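Local atomic coordinates of putative iron-regulated protein A (Parabacteroides distasonis ATCC 8503, PDB entry 4ECG), a protein that is of unknown precise function but binds calcium ions and belongs to the imelysin-like proteins, a family thought to include metallopeptidases. Residues P106-W111 with R146-A151; D287-I292 with A340-G345; F156-P161 with Y280-L285. One frame throughout, in Å; residues are numbered along the deposited sequence.

Contact 1 (P106-W111 with R146-A151); sequences PSLDSW and RGFHTA. With CA (calcium ion), chain F; CA (calcium ion), chain K.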
loop_
_atom_site.group_PDB
_atom_site.type_symbol
_atom_site.label_atom_id
_atom_site.label_comp_id
_atom_site.label_asym_id
_atom_site.label_seq_id
_atom_site.Cartn_x
_atom_site.Cartn_y
_atom_site.Cartn_z
ATOM N N PRO A 106 1.489 9.784 -2.623
ATOM C CA PRO A 106 1.445 10.107 -4.045
ATOM C C PRO A 106 2.807 10.321 -4.699
ATOM O O PRO A 106 2.954 10.091 -5.894
ATOM C CB PRO A 106 0.605 11.409 -4.074
ATOM C CG PRO A 106 0.771 11.974 -2.722
ATOM C CD PRO A 106 0.698 10.749 -1.857
ATOM N N SER A 107 3.805 10.742 -3.948
ATOM C CA SER A 107 5.105 10.938 -4.563
ATOM C C SER A 107 5.664 9.598 -5.050
ATOM O O SER A 107 6.251 9.520 -6.107
ATOM C CB SER A 107 6.067 11.624 -3.602
ATOM O OG SER A 107 7.283 11.963 -4.267
ATOM N N LEU A 108 5.446 8.556 -4.272
ATOM C CA LEU A 108 5.990 7.219 -4.513
ATOM C C LEU A 108 5.150 6.409 -5.488
ATOM O O LEU A 108 5.674 5.493 -6.087
ATOM C CB LEU A 108 6.010 6.438 -3.192
ATOM C CG LEU A 108 7.264 6.555 -2.328
ATOM C CD1 LEU A 108 6.933 6.081 -0.934
ATOM C CD2 LEU A 108 8.419 5.752 -2.977
ATOM N N ASP A 109 3.842 6.704 -5.636
ATOM C CA ASP A 109 2.958 5.671 -6.154
ATOM C C ASP A 109 1.680 6.219 -6.773
ATOM O O ASP A 109 0.602 5.649 -6.603
ATOM C CB ASP A 109 2.659 4.675 -5.015
ATOM C CG ASP A 109 2.158 3.279 -5.502
ATOM O OD1 ASP A 109 2.504 2.812 -6.619
ATOM O OD2 ASP A 109 1.433 2.623 -4.696
ATOM N N SER A 110 1.813 7.269 -7.574
ATOM C CA SER A 110 0.649 7.787 -8.267
ATOM C C SER A 110 0.183 6.864 -9.395
ATOM O O SER A 110 0.987 6.289 -10.147
ATOM C CB SER A 110 0.901 9.217 -8.788
ATOM O OG SER A 110 1.146 10.118 -7.712
ATOM N N TRP A 111 -1.138 6.753 -9.502
ATOM C CA TRP A 111 -1.817 6.069 -10.590
ATOM C C TRP A 111 -3.153 6.752 -10.862
ATOM O O TRP A 111 -3.853 7.188 -9.919
ATOM C CB TRP A 111 -2.045 4.609 -10.189
ATOM C CG TRP A 111 -2.619 3.782 -11.295
ATOM C CD1 TRP A 111 -3.933 3.372 -11.456
ATOM C CD2 TRP A 111 -1.919 3.280 -12.477
ATOM N NE1 TRP A 111 -4.093 2.686 -12.639
ATOM C CE2 TRP A 111 -2.925 2.605 -13.296
ATOM C CE3 TRP A 111 -0.629 3.395 -12.963
ATOM C CZ2 TRP A 111 -2.607 2.028 -14.508
ATOM C CZ3 TRP A 111 -0.310 2.805 -14.178
ATOM C CH2 TRP A 111 -1.273 2.127 -14.931
ATOM N N ARG A 146 6.360 10.261 -12.175
ATOM C CA ARG A 146 7.368 9.510 -11.493
ATOM C C ARG A 146 6.794 8.319 -10.667
ATOM O O ARG A 146 5.743 7.834 -10.964
ATOM C CB ARG A 146 8.256 10.479 -10.688
ATOM C CG ARG A 146 7.558 11.143 -9.542
ATOM C CD ARG A 146 8.531 11.755 -8.562
ATOM N NE ARG A 146 7.834 12.374 -7.417
ATOM C CZ ARG A 146 7.654 13.671 -7.189
ATOM N NH1 ARG A 146 8.126 14.593 -8.012
ATOM N NH2 ARG A 146 7.014 14.062 -6.079
ATOM N N GLY A 147 7.537 7.800 -9.696
ATOM C CA GLY A 147 7.021 6.803 -8.758
ATOM C C GLY A 147 7.124 5.394 -9.316
ATOM O O GLY A 147 7.646 5.212 -10.440
ATOM N N PHE A 148 6.635 4.430 -8.518
ATOM C CA PHE A 148 6.679 2.987 -8.840
ATOM C C PHE A 148 6.179 2.664 -10.257
ATOM O O PHE A 148 6.737 1.836 -10.956
ATOM C CB PHE A 148 5.790 2.189 -7.907
ATOM C CG PHE A 148 6.444 1.718 -6.652
ATOM C CD1 PHE A 148 7.097 0.525 -6.623
ATOM C CD2 PHE A 148 6.288 2.425 -5.478
ATOM C CE1 PHE A 148 7.636 0.047 -5.464
ATOM C CE2 PHE A 148 6.821 1.964 -4.306
ATOM C CZ PHE A 148 7.508 0.766 -4.311
ATOM N N HIS A 149 5.141 3.343 -10.671
ATOM C CA HIS A 149 4.507 2.968 -11.935
ATOM C C HIS A 149 5.186 3.527 -13.152
ATOM O O HIS A 149 5.057 2.967 -14.234
ATOM C CB HIS A 149 3.010 3.275 -11.898
ATOM C CG HIS A 149 2.278 2.514 -10.804
ATOM N ND1 HIS A 149 2.235 1.164 -10.763
ATOM C CD2 HIS A 149 1.632 2.958 -9.673
ATOM C CE1 HIS A 149 1.575 0.780 -9.678
ATOM N NE2 HIS A 149 1.195 1.879 -9.006
ATOM N N THR A 150 5.950 4.607 -13.002
ATOM C CA THR A 150 6.689 5.126 -14.139
ATOM C C THR A 150 7.885 4.161 -14.372
ATOM O O THR A 150 8.148 3.785 -15.504
ATOM C CB THR A 150 7.141 6.602 -13.958
ATOM O OG1 THR A 150 5.998 7.435 -13.837
ATOM C CG2 THR A 150 7.978 7.091 -15.143
ATOM N N ALA A 151 8.594 3.789 -13.313
ATOM C CA ALA A 151 9.657 2.771 -13.362
ATOM C C ALA A 151 9.085 1.452 -13.972
ATOM O O ALA A 151 9.644 0.911 -14.896
ATOM C CB ALA A 151 10.243 2.551 -11.950
HETATM CA CA CA F . -0.888 1.707 -4.195
HETATM CA CA CA K . -5.309 7.867 -8.227
HETATM O O HOH W 1 3.784 5.925 -9.903
HETATM O O HOH W 2 -3.296 9.167 -8.277
HETATM O O HOH W 3 -7.136 7.205 -9.716
HETATM O O HOH W 4 -3.757 6.300 -7.152
#
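Gly147 and His149, which with Glu152 form the GxHxxE motif of imelysin-like proteins, pack against Leu108 and Asp109 of the short helix 104-109. Packing is tightest at the glycine. Leu108 O accepts a nearly straight bond from Phe148 N (2.8 Å, N-H...O 169°) and lies 3.3 Å from Gly147 CA, so a side chain at Gly147 would collide with that oxygen. Phe148 brings its ring edge to the same carbonyl.

Farther along, the extended Arg146 puts NH2 2.8 Å from Ser107 OG in a hydrogen bond, with a weak one from NE. The serine oxygen also bonds Asp187, while NH1 serves the carbonyls of Ile130 and Gly132. An alanine in place of Arg146 would probably leave those two carbonyls without their guanidinium partner and Ser107 OG with less to fix its rotation.

Asp109 holds CG anti to its backbone N (chi1 -160°), and this sends the carboxylate between metal and histidine. OD2 binds a calcium ion at 2.5 Å, shared with Glu92, and takes a bond from Trp88; OD1 pairs with Arg85. Although OD1 is 2.9 Å from His149 NE2, the angle is poor for a hydrogen bond, and the imidazole bonds Glu277 through NE2 and Glu152 through ND1.

The solvent side is looser. Partly exposed Trp111 sets the edge of its six-membered ring toward the imidazole face in a T-shaped pair, centroids 5.1 Å apart and planes at 63°. Its carbonyl oxygen, Trp111 O, binds a second calcium ion at 2.3 Å, together with three waters.

Contact 2 (D287-I292 with A340-G345); sequences DYKNNI and AINAIG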
loop_
_atom_site.group_PDB
_atom_site.type_symbol
_atom_site.label_atom_id
_atom_site.label_comp_id
_atom_site.label_asym_id
_atom_site.label_seq_id
_atom_site.Cartn_x
_atom_site.Cartn_y
_atom_site.Cartn_z
ATOM N N ASP A 287 -0.425 -7.029 -5.079
ATOM C CA ASP A 287 -0.629 -5.758 -4.368
ATOM C C ASP A 287 -1.846 -5.850 -3.466
ATOM O O ASP A 287 -1.766 -5.566 -2.273
ATOM C CB ASP A 287 -0.817 -4.594 -5.322
ATOM C CG ASP A 287 0.465 -4.232 -6.140
ATOM O OD1 ASP A 287 1.577 -4.749 -5.861
ATOM O OD2 ASP A 287 0.320 -3.411 -7.071
ATOM N N TYR A 288 -2.975 -6.288 -4.024
ATOM C CA TYR A 288 -4.212 -6.232 -3.261
ATOM C C TYR A 288 -4.173 -7.150 -2.047
ATOM O O TYR A 288 -4.579 -6.753 -0.958
ATOM C CB TYR A 288 -5.444 -6.524 -4.101
ATOM C CG TYR A 288 -5.574 -5.803 -5.446
ATOM C CD1 TYR A 288 -5.065 -4.546 -5.658
ATOM C CD2 TYR A 288 -6.244 -6.405 -6.483
ATOM C CE1 TYR A 288 -5.197 -3.900 -6.886
ATOM C CE2 TYR A 288 -6.396 -5.768 -7.707
ATOM C CZ TYR A 288 -5.841 -4.528 -7.908
ATOM O OH TYR A 288 -5.946 -3.963 -9.148
ATOM N N LYS A 289 -3.689 -8.374 -2.242
ATOM C CA LYS A 289 -3.403 -9.292 -1.162
ATOM C C LYS A 289 -2.480 -8.646 -0.138
ATOM O O LYS A 289 -2.711 -8.777 1.087
ATOM C CB LYS A 289 -2.767 -10.618 -1.698
ATOM C CG LYS A 289 -2.281 -11.593 -0.631
ATOM C CD LYS A 289 -1.110 -12.455 -1.107
ATOM C CE LYS A 289 0.220 -11.748 -0.914
ATOM N NZ LYS A 289 1.328 -12.485 -1.558
ATOM N N ASN A 290 -1.419 -7.974 -0.609
ATOM C CA ASN A 290 -0.473 -7.405 0.368
ATOM C C ASN A 290 -1.120 -6.268 1.183
ATOM O O ASN A 290 -0.864 -6.157 2.382
ATOM C CB ASN A 290 0.841 -6.994 -0.279
ATOM C CG ASN A 290 1.761 -8.187 -0.528
ATOM O OD1 ASN A 290 1.928 -9.059 0.353
ATOM N ND2 ASN A 290 2.432 -8.189 -1.698
ATOM N N ASN A 291 -1.964 -5.463 0.542
ATOM C CA ASN A 291 -2.754 -4.494 1.267
ATOM C C ASN A 291 -3.617 -5.092 2.409
ATOM O O ASN A 291 -3.820 -4.466 3.459
ATOM C CB ASN A 291 -3.717 -3.799 0.336
ATOM C CG ASN A 291 -3.054 -2.952 -0.729
ATOM O OD1 ASN A 291 -3.649 -2.748 -1.796
ATOM N ND2 ASN A 291 -1.845 -2.440 -0.455
ATOM N N ILE A 292 -4.140 -6.295 2.221
ATOM C CA ILE A 292 -4.922 -6.900 3.297
ATOM C C ILE A 292 -3.961 -7.547 4.293
ATOM O O ILE A 292 -4.228 -7.535 5.460
ATOM C CB ILE A 292 -5.953 -7.876 2.747
ATOM C CG1 ILE A 292 -6.832 -7.166 1.711
ATOM C CG2 ILE A 292 -6.762 -8.481 3.879
ATOM C CD1 ILE A 292 -7.576 -5.902 2.184
ATOM N N ALA A 340 -10.204 -14.710 -0.998
ATOM C CA ALA A 340 -11.057 -14.261 -2.110
ATOM C C ALA A 340 -10.207 -13.486 -3.132
ATOM O O ALA A 340 -10.326 -13.691 -4.305
ATOM C CB ALA A 340 -12.203 -13.401 -1.604
ATOM N N ILE A 341 -9.302 -12.648 -2.660
ATOM C CA ILE A 341 -8.432 -11.934 -3.559
ATOM C C ILE A 341 -7.596 -12.949 -4.329
ATOM O O ILE A 341 -7.600 -12.869 -5.536
ATOM C CB ILE A 341 -7.546 -10.878 -2.871
ATOM C CG1 ILE A 341 -8.413 -9.745 -2.307
ATOM C CG2 ILE A 341 -6.529 -10.360 -3.867
ATOM C CD1 ILE A 341 -7.786 -8.833 -1.253
ATOM N N ASN A 342 -6.963 -13.920 -3.643
ATOM C CA ASN A 342 -6.123 -14.951 -4.278
ATOM C C ASN A 342 -6.861 -15.864 -5.287
ATOM O O ASN A 342 -6.245 -16.416 -6.175
ATOM C CB ASN A 342 -5.435 -15.858 -3.231
ATOM C CG ASN A 342 -4.350 -15.160 -2.416
ATOM O OD1 ASN A 342 -3.842 -14.123 -2.794
ATOM N ND2 ASN A 342 -4.015 -15.742 -1.262
ATOM N N ALA A 343 -8.165 -16.035 -5.137
ATOM C CA ALA A 343 -8.937 -16.903 -6.015
ATOM C C ALA A 343 -9.275 -16.199 -7.340
ATOM O O ALA A 343 -9.667 -16.876 -8.314
ATOM C CB ALA A 343 -10.223 -17.405 -5.312
ATOM N N ILE A 344 -9.167 -14.866 -7.385
ATOM C CA ILE A 344 -9.380 -14.124 -8.666
ATOM C C ILE A 344 -8.361 -14.578 -9.688
ATOM O O ILE A 344 -7.181 -14.800 -9.375
ATOM C CB ILE A 344 -9.335 -12.569 -8.559
ATOM C CG1 ILE A 344 -10.462 -12.070 -7.628
ATOM C CG2 ILE A 344 -9.496 -11.925 -9.940
ATOM C CD1 ILE A 344 -10.286 -10.689 -7.072
ATOM N N GLY A 345 -8.834 -14.692 -10.924
ATOM C CA GLY A 345 -8.012 -15.173 -12.007
ATOM C C GLY A 345 -6.840 -14.260 -12.300
ATOM O O GLY A 345 -6.994 -13.078 -12.401
#
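Ile341 makes an apolar helix-to-helix contact with Tyr288 and Ile292 within the largely helical imelysin-like fold, close to the C-terminal end of helix 324-343 and part-way along helix 284-300. No hydrogen bond crosses between the two segments, and the surface buried is modest, 209 Å² over both sides. The backbones come closest at Lys289 and Ile341, whose CA atoms are 6.2 Å apart, and the isoleucine reaches over this gap with both of its branches.

Its CG1 is anti to the carbonyl carbon (chi1 -66°) and its CG2 anti to the backbone N, an arrangement that spreads the branches along the facing helix. CG2 rests 4.0 Å from Tyr288 CB and 3.8 Å from Lys289 N, so it touches backbone as much as side chain. The longer branch ends in CD1, which meets Ile292 CG1 at 3.5 Å and also lies near Tyr288 O, the acceptor for Ile292 N one helical turn on.

Of the Tyr288 side chain it is CB that makes the contact, since the phenol ring leads away toward Lys250 and Ile251 of helix 239-259. At the more exposed border the aliphatic part of Lys289 runs past Asn342, with CD 3.6 Å from Asn342 OD1. That is a van der Waals approach to a carbonyl oxygen; the lysine ammonium lies farther on, in a long, weak ion pair with Asp286.

Around this pair, Ile292 continues onto Thr337 and Ile338 of helix 324-343 and onto Leu368 of helix 355-377. Elsewhere on helix 284-300, Asp287 forms a salt bridge with Arg85 of helix 71-89, and Asn291 gives its ND2 to the carbonyl of Glu89 at the end of that helix.

Contact 3 (F156-P161 with Y280-L285); sequences FLDGEP and YSWNSL. With CA (calcium ion), chain I.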
loop_
_atom_site.group_PDB
_atom_site.type_symbol
_atom_site.label_atom_id
_atom_site.label_comp_id
_atom_site.label_asym_id
_atom_site.label_seq_id
_atom_site.Cartn_x
_atom_site.Cartn_y
_atom_site.Cartn_z
ATOM N N PHE A 156 8.956 -3.197 -17.654
ATOM C CA PHE A 156 8.060 -4.313 -17.859
ATOM C C PHE A 156 7.191 -4.122 -19.116
ATOM O O PHE A 156 6.809 -3.016 -19.453
ATOM C CB PHE A 156 7.081 -4.459 -16.660
ATOM C CG PHE A 156 7.700 -4.946 -15.394
ATOM C CD1 PHE A 156 7.919 -6.327 -15.180
ATOM C CD2 PHE A 156 8.016 -4.076 -14.377
ATOM C CE1 PHE A 156 8.468 -6.782 -14.003
ATOM C CE2 PHE A 156 8.561 -4.539 -13.181
ATOM C CZ PHE A 156 8.803 -5.881 -13.010
ATOM N N LEU A 157 6.848 -5.216 -19.773
ATOM C CA LEU A 157 5.838 -5.180 -20.825
ATOM C C LEU A 157 4.913 -6.380 -20.660
ATOM O O LEU A 157 5.331 -7.559 -20.699
ATOM C CB LEU A 157 6.490 -5.192 -22.196
ATOM C CG LEU A 157 5.588 -5.035 -23.419
ATOM C CD1 LEU A 157 4.866 -3.684 -23.349
ATOM C CD2 LEU A 157 6.452 -5.163 -24.686
ATOM N N ASP A 158 3.641 -6.075 -20.486
ATOM C CA ASP A 158 2.630 -7.081 -20.205
ATOM C C ASP A 158 3.076 -8.318 -19.362
ATOM O O ASP A 158 2.906 -9.452 -19.755
ATOM C CB ASP A 158 1.907 -7.481 -21.499
ATOM C CG ASP A 158 0.384 -7.295 -21.387
ATOM O OD1 ASP A 158 -0.192 -7.101 -20.261
ATOM O OD2 ASP A 158 -0.239 -7.304 -22.454
ATOM N N GLY A 159 3.617 -8.053 -18.186
ATOM C CA GLY A 159 3.955 -9.074 -17.245
ATOM C C GLY A 159 5.407 -9.517 -17.191
ATOM O O GLY A 159 5.798 -10.219 -16.273
ATOM N N GLU A 160 6.207 -9.096 -18.146
ATOM C CA GLU A 160 7.525 -9.651 -18.281
ATOM C C GLU A 160 8.508 -8.525 -18.316
ATOM O O GLU A 160 8.159 -7.420 -18.708
ATOM C CB GLU A 160 7.639 -10.424 -19.614
ATOM C CG GLU A 160 6.799 -11.685 -19.668
ATOM C CD GLU A 160 7.092 -12.586 -20.861
ATOM O OE1 GLU A 160 7.675 -12.117 -21.870
ATOM O OE2 GLU A 160 6.740 -13.780 -20.766
ATOM N N PRO A 161 9.776 -8.832 -18.023
ATOM C CA PRO A 161 10.818 -7.902 -18.382
ATOM C C PRO A 161 10.677 -7.461 -19.789
ATOM O O PRO A 161 10.368 -8.246 -20.685
ATOM C CB PRO A 161 12.068 -8.707 -18.177
ATOM C CG PRO A 161 11.711 -9.600 -17.014
ATOM C CD PRO A 161 10.350 -10.047 -17.425
ATOM N N TYR A 280 1.085 -3.186 -15.877
ATOM C CA TYR A 280 2.301 -3.301 -16.705
ATOM C C TYR A 280 3.078 -4.571 -16.363
ATOM O O TYR A 280 3.559 -5.285 -17.254
ATOM C CB TYR A 280 3.218 -2.061 -16.571
ATOM C CG TYR A 280 2.555 -0.734 -16.891
ATOM C CD1 TYR A 280 1.618 -0.607 -17.936
ATOM C CD2 TYR A 280 2.866 0.404 -16.171
ATOM C CE1 TYR A 280 1.036 0.625 -18.234
ATOM C CE2 TYR A 280 2.261 1.610 -16.448
ATOM C CZ TYR A 280 1.358 1.736 -17.477
ATOM O OH TYR A 280 0.749 2.981 -17.729
ATOM N N SER A 281 3.159 -4.871 -15.067
ATOM C CA SER A 281 3.969 -5.944 -14.566
ATOM C C SER A 281 3.141 -7.128 -14.085
ATOM O O SER A 281 3.728 -8.152 -13.663
ATOM C CB SER A 281 4.833 -5.442 -13.400
ATOM O OG SER A 281 4.033 -5.048 -12.316
ATOM N N TRP A 282 1.818 -7.007 -14.140
ATOM C CA TRP A 282 0.910 -8.037 -13.568
ATOM C C TRP A 282 1.185 -8.228 -12.086
ATOM O O TRP A 282 1.429 -9.328 -11.642
ATOM C CB TRP A 282 1.049 -9.396 -14.286
ATOM C CG TRP A 282 0.677 -9.432 -15.758
ATOM C CD1 TRP A 282 0.416 -8.357 -16.602
ATOM C CD2 TRP A 282 0.546 -10.627 -16.636
ATOM N NE1 TRP A 282 0.139 -8.789 -17.870
ATOM C CE2 TRP A 282 0.187 -10.123 -17.955
ATOM C CE3 TRP A 282 0.710 -11.994 -16.460
ATOM C CZ2 TRP A 282 -0.013 -10.969 -19.040
ATOM C CZ3 TRP A 282 0.520 -12.851 -17.553
ATOM C CH2 TRP A 282 0.168 -12.354 -18.815
ATOM N N ASN A 283 1.197 -7.148 -11.312
ATOM C CA ASN A 283 1.463 -7.245 -9.895
ATOM C C ASN A 283 0.210 -6.906 -9.129
ATOM O O ASN A 283 0.266 -6.736 -7.933
ATOM C CB ASN A 283 2.639 -6.325 -9.477
ATOM C CG ASN A 283 3.559 -6.936 -8.397
ATOM O OD1 ASN A 283 4.371 -7.858 -8.651
ATOM N ND2 ASN A 283 3.511 -6.341 -7.211
ATOM N N SER A 284 -0.927 -6.856 -9.790
ATOM C CA SER A 284 -2.094 -6.232 -9.167
ATOM C C SER A 284 -2.634 -7.061 -8.007
ATOM O O SER A 284 -2.803 -6.547 -6.872
ATOM C CB SER A 284 -3.169 -5.989 -10.205
ATOM O OG SER A 284 -2.546 -5.559 -11.414
ATOM N N LEU A 285 -2.887 -8.333 -8.286
ATOM C CA LEU A 285 -3.378 -9.257 -7.247
ATOM C C LEU A 285 -2.403 -9.417 -6.094
ATOM O O LEU A 285 -2.839 -9.487 -4.964
ATOM C CB LEU A 285 -3.763 -10.627 -7.824
ATOM C CG LEU A 285 -4.946 -10.579 -8.817
ATOM C CD1 LEU A 285 -5.141 -11.928 -9.495
ATOM C CD2 LEU A 285 -6.223 -10.062 -8.144
HETATM CA CA CA I . 10.273 -12.103 -22.518
HETATM O O HOH W 5 9.568 -9.612 -22.838
HETATM O O HOH W 6 9.001 -11.530 -24.563
HETATM O O HOH W 7 12.839 -12.087 -23.554
#
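Trp282 lays one indole face over the backbone of Asp158 and Gly159. From CB, which lies 4.2 Å from Gly159 CA, the side chain leaves with CG anti to its own carbonyl carbon (chi1 -63°), carrying the ring across the glycine. CG is 3.6 Å from Gly159 CA, and CD1 is equally far from Gly159 N; Trp282 CD2 also meets Gly159 CA, at 3.8 Å, and this carbon stands over the five-membered ring in a CH-pi contact. At the ring edge NE1 gives Asp158 OD1 a straight hydrogen bond of 2.9 Å (N-H...O 170°). The acceptor lies in the indole plane, yet the N-H arrives from above the carboxylate plane, the two planes being 78° apart. Next, Trp282 CE2 is 3.3 Å from Asp158 O. That oxygen sits above the rim of the ring, and CZ2 and CH2 continue past it. Pro347 also touches the Trp282 side chain, and Asp158 OD1 has a second partner in the guanidinium of Arg349.

The chain under the indole is the tip of a two-stranded beta-hairpin, 156-157 with 160-161, closed by a type I' turn from Leu157 to Glu160. Asp158 and Gly159 both have positive phi there, and a CB on Gly159 would run into Trp282 CD2. The turn is tied to the loop before helix 284-300 by Gly159 N, which donates to Tyr280 O at 2.9 Å.

Beside it, Ser281 CB stands 3.5 Å from the centroid of the Phe156 ring, almost squarely over one face, while Ser281 OG bonds Glu152. Beyond the turn, Glu160 extends away from this contact, and its OE1 binds a calcium ion together with three waters, one of them hydrogen-bonded to Pro161 O.

All three contacts lie within the imelysin-like region of one largely helical chain. Contact 1 closes before contact 3 opens, and contact 3 closes before contact 2. Helix 147-155, from contact 1, runs directly into the hairpin of contact 3, while helix 284-300 serves contacts 3 and 2. Centres of contacts 1 and 3 are about 15 Å apart, those of 3 and 2 about 16 Å, and those of 1 and 2 about 21 Å. Trp111 CH2 approaches Tyr280 OH at 3.6 Å, and Leu285 CD1 reaches Ile344 O at 3.5 Å; contacts 1 and 2 do not touch. Contact 3 thus joins the GxHxxE helix, which packs beside the calcium-binding 106-111 segment, to the later helices.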